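Probable ss-1,3-N-acetylglucosaminyltransferase (Staphylococcus aureus, PDB 6H4F) is a probable glycosyltransferase that combines a family 2 domain of GT-A type with a mainly helical linker domain of the TarS type. Local coordinates at residues Glu250-Ile255 against Gln269-Tyr274; Leu172-Met177 against Leu201-Phe206; Pro93-Leu98 against Lys187-Thr192. All coordinates share one frame; numbering follows the deposited sequence.

Contact 1. Residues Glu250-Ile255 against Gln269-Tyr274; sequences EIYKAI and QLAGKY. With FQ8 ([(2~{R},3~{S},4~{S})-2,3,4,5-tetrakis(oxidanyl)pentyl] [(2~{R},3~{R},4~{S})-2,3,4-tris(oxidanyl)-5-[oxidanyl-[(2~{R},3~{S},4~{S})-2,3,4-tris(oxidanyl)-5-phosphonooxy-pentoxy]phosphoryl]oxy-pentyl] hydrogen phosphate), chain M.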
loop_
_atom_site.group_PDB
_atom_site.type_symbol
_atom_site.label_atom_id
_atom_site.label_comp_id
_atom_site.label_asym_id
_atom_site.label_seq_id
_atom_site.Cartn_x
_atom_site.Cartn_y
_atom_site.Cartn_z
ATOM N N GLU A 250 8.161 -13.430 -26.493
ATOM C CA GLU A 250 8.313 -14.635 -27.322
ATOM C C GLU A 250 8.010 -15.893 -26.504
ATOM O O GLU A 250 7.507 -16.865 -27.043
ATOM C CB GLU A 250 9.717 -14.747 -27.914
ATOM C CG GLU A 250 10.018 -13.726 -29.008
ATOM C CD GLU A 250 9.076 -13.753 -30.203
ATOM O OE1 GLU A 250 8.796 -14.861 -30.721
ATOM O OE2 GLU A 250 8.617 -12.661 -30.609
ATOM N N ILE A 251 8.327 -15.883 -25.209
ATOM C CA ILE A 251 8.036 -17.018 -24.337
ATOM C C ILE A 251 6.523 -17.242 -24.274
ATOM O O ILE A 251 6.044 -18.359 -24.469
ATOM C CB ILE A 251 8.672 -16.817 -22.951
ATOM C CG1 ILE A 251 10.191 -17.008 -23.037
ATOM C CG2 ILE A 251 8.040 -17.734 -21.917
ATOM C CD1 ILE A 251 10.945 -16.637 -21.767
ATOM N N TYR A 252 5.760 -16.176 -24.013
ATOM C CA TYR A 252 4.312 -16.297 -23.940
ATOM C C TYR A 252 3.739 -16.738 -25.290
ATOM O O TYR A 252 2.834 -17.571 -25.330
ATOM C CB TYR A 252 3.676 -15.002 -23.438
ATOM C CG TYR A 252 3.857 -14.746 -21.956
ATOM C CD1 TYR A 252 3.245 -15.525 -21.002
ATOM C CD2 TYR A 252 4.631 -13.689 -21.513
ATOM C CE1 TYR A 252 3.389 -15.267 -19.649
ATOM C CE2 TYR A 252 4.780 -13.407 -20.164
ATOM C CZ TYR A 252 4.152 -14.191 -19.228
ATOM O OH TYR A 252 4.295 -13.889 -17.902
ATOM N N LYS A 253 4.269 -16.202 -26.390
ATOM C CA LYS A 253 3.799 -16.595 -27.732
ATOM C C LYS A 253 4.029 -18.095 -27.956
ATOM O O LYS A 253 3.176 -18.766 -28.487
ATOM C CB LYS A 253 4.466 -15.767 -28.839
ATOM C CG LYS A 253 3.759 -14.448 -29.122
ATOM C CD LYS A 253 4.596 -13.425 -29.876
ATOM C CE LYS A 253 5.087 -13.905 -31.229
ATOM N NZ LYS A 253 5.288 -12.801 -32.208
ATOM N N ALA A 254 5.183 -18.612 -27.534
ATOM C CA ALA A 254 5.487 -20.024 -27.719
ATOM C C ALA A 254 4.470 -20.893 -26.958
ATOM O O ALA A 254 4.060 -21.923 -27.450
ATOM C CB ALA A 254 6.898 -20.323 -27.280
ATOM N N ILE A 255 4.070 -20.474 -25.759
ATOM C CA ILE A 255 3.111 -21.234 -24.960
ATOM C C ILE A 255 1.767 -21.248 -25.687
ATOM O O ILE A 255 1.160 -22.291 -25.846
ATOM C CB ILE A 255 2.997 -20.656 -23.539
ATOM C CG1 ILE A 255 4.283 -20.903 -22.748
ATOM C CG2 ILE A 255 1.781 -21.204 -22.812
ATOM C CD1 ILE A 255 4.387 -20.156 -21.455
ATOM N N GLN A 269 -2.949 -22.003 -17.949
ATOM C CA GLN A 269 -2.321 -22.513 -16.754
ATOM C C GLN A 269 -0.787 -22.390 -16.871
ATOM O O GLN A 269 -0.119 -21.994 -15.905
ATOM C CB GLN A 269 -2.717 -23.964 -16.524
ATOM C CG GLN A 269 -2.224 -24.533 -15.187
ATOM C CD GLN A 269 -2.283 -26.040 -15.127
ATOM O OE1 GLN A 269 -2.170 -26.708 -16.132
ATOM N NE2 GLN A 269 -2.510 -26.588 -13.954
ATOM N N LEU A 270 -0.246 -22.756 -18.043
ATOM C CA LEU A 270 1.183 -22.686 -18.284
ATOM C C LEU A 270 1.646 -21.221 -18.242
ATOM O O LEU A 270 2.658 -20.913 -17.618
ATOM C CB LEU A 270 1.510 -23.330 -19.637
ATOM C CG LEU A 270 1.382 -24.850 -19.702
ATOM C CD1 LEU A 270 1.492 -25.349 -21.119
ATOM C CD2 LEU A 270 2.441 -25.511 -18.863
ATOM N N ALA A 271 0.892 -20.332 -18.895
ATOM C CA ALA A 271 1.234 -18.897 -18.920
ATOM C C ALA A 271 1.258 -18.352 -17.494
ATOM O O ALA A 271 2.156 -17.616 -17.118
ATOM C CB ALA A 271 0.248 -18.135 -19.789
ATOM N N GLY A 272 0.256 -18.731 -16.695
ATOM C CA GLY A 272 0.161 -18.292 -15.305
ATOM C C GLY A 272 1.360 -18.741 -14.485
ATOM O O GLY A 272 1.855 -17.999 -13.604
ATOM N N LYS A 273 1.823 -19.968 -14.741
ATOM C CA LYS A 273 2.976 -20.475 -14.034
ATOM C C LYS A 273 4.219 -19.680 -14.475
ATOM O O LYS A 273 5.039 -19.339 -13.637
ATOM C CB LYS A 273 3.154 -21.978 -14.256
ATOM C CG LYS A 273 4.342 -22.598 -13.523
ATOM C CD LYS A 273 4.371 -22.417 -12.009
ATOM C CE LYS A 273 3.251 -23.176 -11.333
ATOM N NZ LYS A 273 3.101 -22.769 -9.909
ATOM N N TYR A 274 4.352 -19.374 -15.775
ATOM C CA TYR A 274 5.514 -18.600 -16.211
ATOM C C TYR A 274 5.477 -17.221 -15.533
ATOM O O TYR A 274 6.505 -16.745 -15.070
ATOM C CB TYR A 274 5.682 -18.477 -17.736
ATOM C CG TYR A 274 7.007 -17.825 -18.035
ATOM C CD1 TYR A 274 8.190 -18.542 -17.954
ATOM C CD2 TYR A 274 7.097 -16.457 -18.209
ATOM C CE1 TYR A 274 9.422 -17.931 -18.111
ATOM C CE2 TYR A 274 8.326 -15.825 -18.346
ATOM C CZ TYR A 274 9.492 -16.561 -18.288
ATOM O OH TYR A 274 10.696 -15.930 -18.410
HETATM O OAN FQ8 M . 3.912 -22.727 -6.096
HETATM P PBL FQ8 M . 4.940 -21.651 -6.698
HETATM O OAO FQ8 M . 4.264 -20.230 -6.399
HETATM O OAA FQ8 M . 5.162 -21.860 -8.141
HETATM O OAX FQ8 M . 6.257 -21.725 -5.793
HETATM C CAS FQ8 M . 7.567 -21.655 -6.354
HETATM C CBE FQ8 M . 8.568 -22.204 -5.334
HETATM O OAG FQ8 M . 8.433 -21.506 -4.097
HETATM C CBJ FQ8 M . 10.001 -22.068 -5.859
HETATM O OAL FQ8 M . 10.169 -20.865 -6.611
HETATM C CBF FQ8 M . 10.288 -23.261 -6.758
HETATM O OAH FQ8 M . 10.302 -24.432 -5.947
HETATM C CAU FQ8 M . 11.636 -23.076 -7.464
HETATM O OAZ FQ8 M . 12.651 -22.739 -6.517
HETATM P PBN FQ8 M . 14.149 -23.309 -6.700
HETATM O OAQ FQ8 M . 13.967 -24.854 -7.083
HETATM O OAC FQ8 M . 14.949 -23.143 -5.469
HETATM O OBB FQ8 M . 14.779 -22.595 -7.986
HETATM C CAW FQ8 M . 14.922 -21.173 -8.016
HETATM C CBH FQ8 M . 15.146 -20.676 -9.448
HETATM O OAJ FQ8 M . 14.464 -21.521 -10.375
HETATM C CBK FQ8 M . 16.645 -20.662 -9.763
HETATM O OAM FQ8 M . 17.360 -20.162 -8.633
HETATM C CBG FQ8 M . 16.919 -19.760 -10.970
HETATM O OAI FQ8 M . 16.415 -18.453 -10.713
HETATM C CAV FQ8 M . 16.231 -20.334 -12.206
HETATM O OBA FQ8 M . 17.039 -20.104 -13.359
HETATM P PBM FQ8 M . 16.982 -21.146 -14.581
HETATM O OAP FQ8 M . 15.417 -21.322 -14.905
HETATM O OAB FQ8 M . 17.626 -22.431 -14.225
HETATM O OAY FQ8 M . 17.636 -20.431 -15.858
HETATM C CAT FQ8 M . 17.632 -19.008 -15.989
HETATM C CBD FQ8 M . 19.037 -18.518 -16.357
HETATM O OAF FQ8 M . 19.679 -19.463 -17.218
HETATM C CBI FQ8 M . 18.943 -17.162 -17.068
HETATM O OAK FQ8 M . 17.808 -17.145 -17.936
HETATM C CBC FQ8 M . 18.821 -16.029 -16.044
HETATM O OAE FQ8 M . 18.241 -16.518 -14.832
HETATM C CAR FQ8 M . 20.213 -15.462 -15.753
HETATM O OAD FQ8 M . 20.107 -14.071 -15.444
#
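Tyr-252 and Tyr-274 meet between two helices of the TarS-type linker domain, 242-256 and 264-281, which form an antiparallel pair: the short segments run at 158° with axes 9.9 Å apart. The rings make a T-shaped stack, planes at 89° and centroids 5.6 Å apart, with the edge of Tyr-274 turned to the face of Tyr-252. Tyr-274 can reach across because its CG stands opposite the backbone N (chi1 -172°). One face of its ring then receives Ile-251, whose CG2 sits directly over the ring centre at 3.8 Å in a CH-pi contact, while CD1 of the same isoleucine runs on to Tyr-274 OH at 3.4 Å. That hydroxyl is hydrogen-bonded to Gln-200, and Tyr-252 OH to Thr-275, so both buried phenol groups have polar partners. At the edge of the Tyr-252 ring, CE1 lies 3.7 Å from Ala-271 O. A turn further along the pair, Ile-255 sets its CG2 against Leu-270 CB at 3.8 Å. The chain of Lys-273 bends at both chi2 and chi3, and its NZ hydrogen-bonds to the phosphate oxygen OAA of FQ8 at 2.9 Å.

Contact 2. Residues Leu172-Met177 against Leu201-Phe206; sequences LSVLKM and LFTIEF. With FQ8 ([(2~{R},3~{S},4~{S})-2,3,4,5-tetrakis(oxidanyl)pentyl] [(2~{R},3~{R},4~{S})-2,3,4-tris(oxidanyl)-5-[oxidanyl-[(2~{R},3~{S},4~{S})-2,3,4-tris(oxidanyl)-5-phosphonooxy-pentoxy]phosphoryl]oxy-pentyl] hydrogen phosphate), chain M.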
loop_
_atom_site.group_PDB
_atom_site.type_symbol
_atom_site.label_atom_id
_atom_site.label_comp_id
_atom_site.label_asym_id
_atom_site.label_seq_id
_atom_site.Cartn_x
_atom_site.Cartn_y
_atom_site.Cartn_z
ATOM N N LEU A 172 14.944 -23.563 -16.421
ATOM C CA LEU A 172 14.838 -23.332 -17.855
ATOM C C LEU A 172 16.204 -23.087 -18.523
ATOM O O LEU A 172 16.230 -22.713 -19.695
ATOM C CB LEU A 172 13.913 -22.131 -18.065
ATOM C CG LEU A 172 12.434 -22.388 -17.824
ATOM C CD1 LEU A 172 11.636 -21.120 -18.029
ATOM C CD2 LEU A 172 11.888 -23.482 -18.722
ATOM N N SER A 173 17.321 -23.326 -17.822
ATOM C CA SER A 173 18.653 -23.300 -18.486
ATOM C C SER A 173 18.667 -24.340 -19.615
ATOM O O SER A 173 17.836 -25.268 -19.630
ATOM C CB SER A 173 19.776 -23.560 -17.513
ATOM O OG SER A 173 19.977 -24.966 -17.323
ATOM N N VAL A 174 19.624 -24.220 -20.535
ATOM C CA VAL A 174 19.809 -25.244 -21.573
ATOM C C VAL A 174 20.891 -26.251 -21.161
ATOM O O VAL A 174 21.352 -27.020 -21.994
ATOM C CB VAL A 174 20.101 -24.632 -22.946
ATOM C CG1 VAL A 174 18.915 -23.848 -23.454
ATOM C CG2 VAL A 174 21.341 -23.775 -22.946
ATOM N N LEU A 175 21.240 -26.293 -19.874
ATOM C CA LEU A 175 22.271 -27.215 -19.369
ATOM C C LEU A 175 21.625 -28.583 -19.118
ATOM O O LEU A 175 21.491 -29.059 -17.979
ATOM C CB LEU A 175 22.913 -26.596 -18.121
ATOM C CG LEU A 175 23.353 -25.143 -18.299
ATOM C CD1 LEU A 175 23.893 -24.550 -16.995
ATOM C CD2 LEU A 175 24.380 -25.013 -19.428
ATOM N N LYS A 176 21.218 -29.201 -20.228
ATOM C CA LYS A 176 20.341 -30.364 -20.237
ATOM C C LYS A 176 20.606 -31.152 -21.523
ATOM O O LYS A 176 21.259 -30.639 -22.443
ATOM C CB LYS A 176 18.866 -29.941 -20.248
ATOM C CG LYS A 176 18.410 -29.079 -19.081
ATOM C CD LYS A 176 16.973 -28.560 -19.253
ATOM C CE LYS A 176 16.429 -27.949 -17.975
ATOM N NZ LYS A 176 17.284 -26.857 -17.455
ATOM N N MET A 177 20.024 -32.346 -21.613
ATOM C CA MET A 177 20.152 -33.197 -22.786
ATOM C C MET A 177 18.869 -33.109 -23.615
ATOM O O MET A 177 17.812 -33.504 -23.161
ATOM C CB MET A 177 20.425 -34.651 -22.378
ATOM C CG MET A 177 20.898 -35.514 -23.527
ATOM S SD MET A 177 21.418 -37.175 -23.010
ATOM C CE MET A 177 23.028 -36.790 -22.313
ATOM N N LEU A 201 14.009 -19.012 -23.535
ATOM C CA LEU A 201 13.138 -19.058 -24.689
ATOM C C LEU A 201 13.385 -20.359 -25.454
ATOM O O LEU A 201 12.438 -21.004 -25.931
ATOM C CB LEU A 201 13.365 -17.836 -25.581
ATOM C CG LEU A 201 12.659 -17.874 -26.932
ATOM C CD1 LEU A 201 11.148 -18.028 -26.771
ATOM C CD2 LEU A 201 12.975 -16.626 -27.741
ATOM N N PHE A 202 14.659 -20.751 -25.574
ATOM C CA PHE A 202 15.005 -21.982 -26.261
ATOM C C PHE A 202 14.343 -23.176 -25.573
ATOM O O PHE A 202 13.740 -24.012 -26.222
ATOM C CB PHE A 202 16.519 -22.168 -26.316
ATOM C CG PHE A 202 16.963 -23.353 -27.135
ATOM C CD1 PHE A 202 17.037 -24.616 -26.583
ATOM C CD2 PHE A 202 17.279 -23.196 -28.476
ATOM C CE1 PHE A 202 17.440 -25.704 -27.349
ATOM C CE2 PHE A 202 17.691 -24.282 -29.233
ATOM C CZ PHE A 202 17.782 -25.534 -28.670
ATOM N N THR A 203 14.489 -23.261 -24.250
ATOM C CA THR A 203 13.966 -24.386 -23.485
ATOM C C THR A 203 12.431 -24.403 -23.566
ATOM O O THR A 203 11.822 -25.471 -23.682
ATOM C CB THR A 203 14.466 -24.338 -22.041
ATOM O OG1 THR A 203 15.899 -24.353 -22.080
ATOM C CG2 THR A 203 13.962 -25.498 -21.224
ATOM N N ILE A 204 11.814 -23.215 -23.507
ATOM C CA ILE A 204 10.380 -23.112 -23.582
ATOM C C ILE A 204 9.917 -23.598 -24.964
ATOM O O ILE A 204 8.970 -24.353 -25.050
ATOM C CB ILE A 204 9.907 -21.668 -23.287
ATOM C CG1 ILE A 204 10.076 -21.290 -21.818
ATOM C CG2 ILE A 204 8.489 -21.449 -23.767
ATOM C CD1 ILE A 204 9.032 -21.836 -20.912
ATOM N N GLU A 205 10.584 -23.155 -26.036
ATOM C CA GLU A 205 10.202 -23.549 -27.393
ATOM C C GLU A 205 10.305 -25.075 -27.489
ATOM O O GLU A 205 9.441 -25.726 -28.062
ATOM C CB GLU A 205 11.037 -22.837 -28.461
ATOM C CG GLU A 205 10.581 -21.413 -28.724
ATOM C CD GLU A 205 11.381 -20.560 -29.711
ATOM O OE1 GLU A 205 12.528 -20.876 -29.974
ATOM O OE2 GLU A 205 10.841 -19.547 -30.206
ATOM N N PHE A 206 11.347 -25.645 -26.883
ATOM C CA PHE A 206 11.550 -27.076 -26.939
ATOM C C PHE A 206 10.423 -27.800 -26.193
ATOM O O PHE A 206 9.825 -28.757 -26.736
ATOM C CB PHE A 206 12.917 -27.456 -26.358
ATOM C CG PHE A 206 13.296 -28.887 -26.632
ATOM C CD1 PHE A 206 12.858 -29.906 -25.808
ATOM C CD2 PHE A 206 14.055 -29.210 -27.742
ATOM C CE1 PHE A 206 13.193 -31.221 -26.078
ATOM C CE2 PHE A 206 14.403 -30.520 -28.008
ATOM C CZ PHE A 206 13.961 -31.528 -27.178
HETATM O OAN FQ8 M . 3.912 -22.727 -6.096
HETATM P PBL FQ8 M . 4.940 -21.651 -6.698
HETATM O OAO FQ8 M . 4.264 -20.230 -6.399
HETATM O OAA FQ8 M . 5.162 -21.860 -8.141
HETATM O OAX FQ8 M . 6.257 -21.725 -5.793
HETATM C CAS FQ8 M . 7.567 -21.655 -6.354
HETATM C CBE FQ8 M . 8.568 -22.204 -5.334
HETATM O OAG FQ8 M . 8.433 -21.506 -4.097
HETATM C CBJ FQ8 M . 10.001 -22.068 -5.859
HETATM O OAL FQ8 M . 10.169 -20.865 -6.611
HETATM C CBF FQ8 M . 10.288 -23.261 -6.758
HETATM O OAH FQ8 M . 10.302 -24.432 -5.947
HETATM C CAU FQ8 M . 11.636 -23.076 -7.464
HETATM O OAZ FQ8 M . 12.651 -22.739 -6.517
HETATM P PBN FQ8 M . 14.149 -23.309 -6.700
HETATM O OAQ FQ8 M . 13.967 -24.854 -7.083
HETATM O OAC FQ8 M . 14.949 -23.143 -5.469
HETATM O OBB FQ8 M . 14.779 -22.595 -7.986
HETATM C CAW FQ8 M . 14.922 -21.173 -8.016
HETATM C CBH FQ8 M . 15.146 -20.676 -9.448
HETATM O OAJ FQ8 M . 14.464 -21.521 -10.375
HETATM C CBK FQ8 M . 16.645 -20.662 -9.763
HETATM O OAM FQ8 M . 17.360 -20.162 -8.633
HETATM C CBG FQ8 M . 16.919 -19.760 -10.970
HETATM O OAI FQ8 M . 16.415 -18.453 -10.713
HETATM C CAV FQ8 M . 16.231 -20.334 -12.206
HETATM O OBA FQ8 M . 17.039 -20.104 -13.359
HETATM P PBM FQ8 M . 16.982 -21.146 -14.581
HETATM O OAP FQ8 M . 15.417 -21.322 -14.905
HETATM O OAB FQ8 M . 17.626 -22.431 -14.225
HETATM O OAY FQ8 M . 17.636 -20.431 -15.858
HETATM C CAT FQ8 M . 17.632 -19.008 -15.989
HETATM C CBD FQ8 M . 19.037 -18.518 -16.357
HETATM O OAF FQ8 M . 19.679 -19.463 -17.218
HETATM C CBI FQ8 M . 18.943 -17.162 -17.068
HETATM O OAK FQ8 M . 17.808 -17.145 -17.936
HETATM C CBC FQ8 M . 18.821 -16.029 -16.044
HETATM O OAE FQ8 M . 18.241 -16.518 -14.832
HETATM C CAR FQ8 M . 20.213 -15.462 -15.753
HETATM O OAD FQ8 M . 20.107 -14.071 -15.444
#
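Leu-172 and Thr-203 bring their CA atoms to 5.8 Å where the irregular loop 172-177 passes helix 198-207, and the loop is folded on itself by an ST turn at Ser-173 and an inverse gamma turn centred on Leu-175. Thr-203 carries its OG1 opposite its own carbonyl carbon (chi1 -58°). This puts OG1 2.9 Å from Leu-172 O, while Asp-199 O, one turn earlier in the helix, is a competing acceptor for the same hydroxyl proton. The methyl CG2 of Thr-203 rests 3.8 Å from Leu-172 CD2, while Leu-172 CD1 meets Ile-204 CD1 at 4.0 Å. Val-174 turns CG1 to Phe-202 CD1 at 3.7 Å. On the loop itself, Lys-176 NZ donates to Ser-173 O at 2.7 Å from 39° above the carbonyl plane, and Ala-171 O and Tyr-139 OH are further partners of this buried amino group. Leu-172 N points at FQ8, giving OAP a nearly straight bond of 2.7 Å (174°). Behind the loop, strand 134-142 takes the Lys-176 side chain and pairs with Met-177; helix 242-256 packs against Leu-201 and Ile-204 of helix 198-207, and helix 180-185 against its Phe-202 and Phe-206.

Contact 3. Residues Pro93-Leu98 against Lys187-Thr192; sequences PRNTGL and KIKFKT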
loop_
_atom_site.group_PDB
_atom_site.type_symbol
_atom_site.label_atom_id
_atom_site.label_comp_id
_atom_site.label_asym_id
_atom_site.label_seq_id
_atom_site.Cartn_x
_atom_site.Cartn_y
_atom_site.Cartn_z
ATOM N N PRO A 93 27.429 -18.871 -30.882
ATOM C CA PRO A 93 28.219 -20.097 -30.778
ATOM C C PRO A 93 27.386 -21.366 -30.542
ATOM O O PRO A 93 27.712 -22.404 -31.088
ATOM C CB PRO A 93 29.198 -19.831 -29.627
ATOM C CG PRO A 93 28.734 -18.568 -28.953
ATOM C CD PRO A 93 27.857 -17.834 -29.933
ATOM N N ARG A 94 26.315 -21.278 -29.753
ATOM C CA ARG A 94 25.430 -22.443 -29.541
ATOM C C ARG A 94 24.741 -22.843 -30.851
ATOM O O ARG A 94 24.643 -24.024 -31.154
ATOM C CB ARG A 94 24.415 -22.169 -28.435
ATOM C CG ARG A 94 25.006 -22.273 -27.034
ATOM C CD ARG A 94 24.013 -21.752 -26.015
ATOM N NE ARG A 94 24.440 -21.967 -24.637
ATOM C CZ ARG A 94 23.936 -21.329 -23.589
ATOM N NH1 ARG A 94 23.038 -20.366 -23.770
ATOM N NH2 ARG A 94 24.324 -21.677 -22.368
ATOM N N ASN A 95 24.278 -21.865 -31.630
ATOM C CA ASN A 95 23.668 -22.133 -32.952
ATOM C C ASN A 95 24.692 -22.785 -33.882
ATOM O O ASN A 95 24.353 -23.715 -34.617
ATOM C CB ASN A 95 23.091 -20.870 -33.587
ATOM C CG ASN A 95 21.781 -20.446 -32.952
ATOM O OD1 ASN A 95 21.050 -21.282 -32.427
ATOM N ND2 ASN A 95 21.484 -19.161 -32.996
ATOM N N THR A 96 25.937 -22.295 -33.845
ATOM C CA THR A 96 27.016 -22.871 -34.648
ATOM C C THR A 96 27.177 -24.355 -34.295
ATOM O O THR A 96 27.224 -25.219 -35.173
ATOM C CB THR A 96 28.326 -22.112 -34.437
ATOM O OG1 THR A 96 28.101 -20.731 -34.723
ATOM C CG2 THR A 96 29.452 -22.640 -35.299
ATOM N N GLY A 97 27.250 -24.641 -32.990
ATOM C CA GLY A 97 27.335 -26.008 -32.482
ATOM C C GLY A 97 26.196 -26.899 -32.958
ATOM O O GLY A 97 26.417 -28.056 -33.302
ATOM N N LEU A 98 24.965 -26.365 -32.963
ATOM C CA LEU A 98 23.787 -27.146 -33.392
ATOM C C LEU A 98 23.904 -27.542 -34.866
ATOM O O LEU A 98 23.558 -28.669 -35.228
ATOM C CB LEU A 98 22.512 -26.326 -33.180
ATOM C CG LEU A 98 21.945 -26.355 -31.762
ATOM C CD1 LEU A 98 20.749 -25.437 -31.677
ATOM C CD2 LEU A 98 21.571 -27.754 -31.349
ATOM N N LYS A 187 12.910 -26.412 -36.185
ATOM C CA LYS A 187 13.838 -25.328 -36.530
ATOM C C LYS A 187 14.044 -24.409 -35.322
ATOM O O LYS A 187 13.992 -23.205 -35.455
ATOM C CB LYS A 187 13.351 -24.579 -37.775
ATOM C CG LYS A 187 13.313 -25.442 -39.040
ATOM C CD LYS A 187 12.741 -24.777 -40.275
ATOM C CE LYS A 187 12.030 -25.722 -41.239
ATOM N N ILE A 188 14.336 -25.004 -34.160
ATOM C CA ILE A 188 14.552 -24.255 -32.930
ATOM C C ILE A 188 16.006 -23.769 -32.907
ATOM O O ILE A 188 16.931 -24.556 -32.916
ATOM C CB ILE A 188 14.222 -25.109 -31.690
ATOM C CG1 ILE A 188 12.842 -25.762 -31.791
ATOM C CG2 ILE A 188 14.386 -24.285 -30.419
ATOM C CD1 ILE A 188 12.488 -26.634 -30.605
ATOM N N LYS A 189 16.175 -22.455 -32.872
ATOM C CA LYS A 189 17.449 -21.773 -32.867
ATOM C C LYS A 189 17.441 -20.801 -31.684
ATOM O O LYS A 189 16.389 -20.248 -31.348
ATOM C CB LYS A 189 17.659 -20.995 -34.172
ATOM C CG LYS A 189 17.872 -21.856 -35.421
ATOM C CD LYS A 189 17.714 -21.166 -36.775
ATOM C CE LYS A 189 18.639 -19.986 -37.022
ATOM N NZ LYS A 189 20.061 -20.299 -36.725
ATOM N N PHE A 190 18.613 -20.573 -31.088
ATOM C CA PHE A 190 18.768 -19.515 -30.130
ATOM C C PHE A 190 18.589 -18.178 -30.854
ATOM O O PHE A 190 19.102 -17.987 -31.955
ATOM C CB PHE A 190 20.133 -19.585 -29.434
ATOM C CG PHE A 190 20.275 -20.784 -28.539
ATOM C CD1 PHE A 190 19.872 -20.748 -27.213
ATOM C CD2 PHE A 190 20.826 -21.956 -29.032
ATOM C CE1 PHE A 190 20.004 -21.862 -26.410
ATOM C CE2 PHE A 190 20.976 -23.059 -28.207
ATOM C CZ PHE A 190 20.558 -23.016 -26.908
ATOM N N LYS A 191 17.859 -17.265 -30.217
ATOM C CA LYS A 191 17.680 -15.921 -30.745
ATOM C C LYS A 191 18.758 -15.026 -30.115
ATOM O O LYS A 191 19.336 -15.331 -29.072
ATOM C CB LYS A 191 16.267 -15.383 -30.479
ATOM C CG LYS A 191 15.093 -16.271 -30.875
ATOM C CD LYS A 191 14.945 -16.559 -32.359
ATOM C CE LYS A 191 13.800 -17.514 -32.646
ATOM N N THR A 192 19.007 -13.888 -30.766
ATOM C CA THR A 192 20.118 -12.985 -30.419
ATOM C C THR A 192 19.626 -11.552 -30.126
ATOM O O THR A 192 20.439 -10.659 -29.992
ATOM C CB THR A 192 21.143 -12.975 -31.558
ATOM O OG1 THR A 192 20.491 -12.445 -32.704
ATOM C CG2 THR A 192 21.657 -14.348 -31.927
#
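Asn-95 and Phe-190 are joined by two hydrogen bonds that run in opposite directions. Asn-95 OD1 accepts from Phe-190 N at 2.9 Å, the N-H arriving in the carbonyl plane on a lone pair although the bond is bent (144°). Asn-95 ND2 donates to Phe-190 O, also 2.9 Å away, and this bond is nearly straight at 172°, with the acceptor in the amide plane. Since one end of the amide accepts and the other donates, its flip state is fixed. The amide gets there with CG opposite the carbonyl carbon of Asn-95 (chi1 -76°), leaning off helix 91-100 toward the extended loop.

That helix belongs to a beta-alpha-beta crossover of the GT-A domain, linking strand 79-82 to strand 105-108, which run parallel in the sheet but are not adjacent, and Leu-98 and Arg-94 also touch strand 22-28 of the same sheet.

Apolar and CH-pi contacts gather round the Phe-190 ring. Arg-94 lies along one face: CD stands 4.0 Å from the ring centroid, displaced toward the rim, and Arg-94 CB is 3.6 Å from Phe-190 CE2. The opposite face stacks on Phe-202, and Phe-108 makes an edge-to-face pair with the ring. Asn-95 OD1 is at the ring edge, 3.5 Å from Phe-190 CD2. Leu-98 adds CD1 at 4.2 Å from CE2 of the phenylalanine.

Charge enters through Arg-94, whose extended chain passes over the ring and carries NH2 into a salt bridge with Asp-110. At the exposed margin the aliphatic start of Lys-189 brings CB within 3.8 Å of Asn-95 OD1.

In the fold
Contact 2 lies between the other two, its centre about 14 Å from that of contact 1 and 12 Å from that of contact 3; contacts 1 and 3 come no nearer than about 6 Å between nearest atoms. Toward the linker helices, Leu-172 CD1 touches Tyr-274 CE1 at 3.9 Å. Toward contact 3, Phe-190 CE1 meets Phe-202 CG at 3.5 Å, and Val-174 CG2 lies 3.6 Å from Arg-94 CZ. Contacts 2 and 3 interleave in sequence, whereas contact 1 follows both. FQ8 spans contacts 1 and 2, binding Lys-273 through one phosphate and Leu-172 N through another; the Arg-94 side chain is about 7 Å from it.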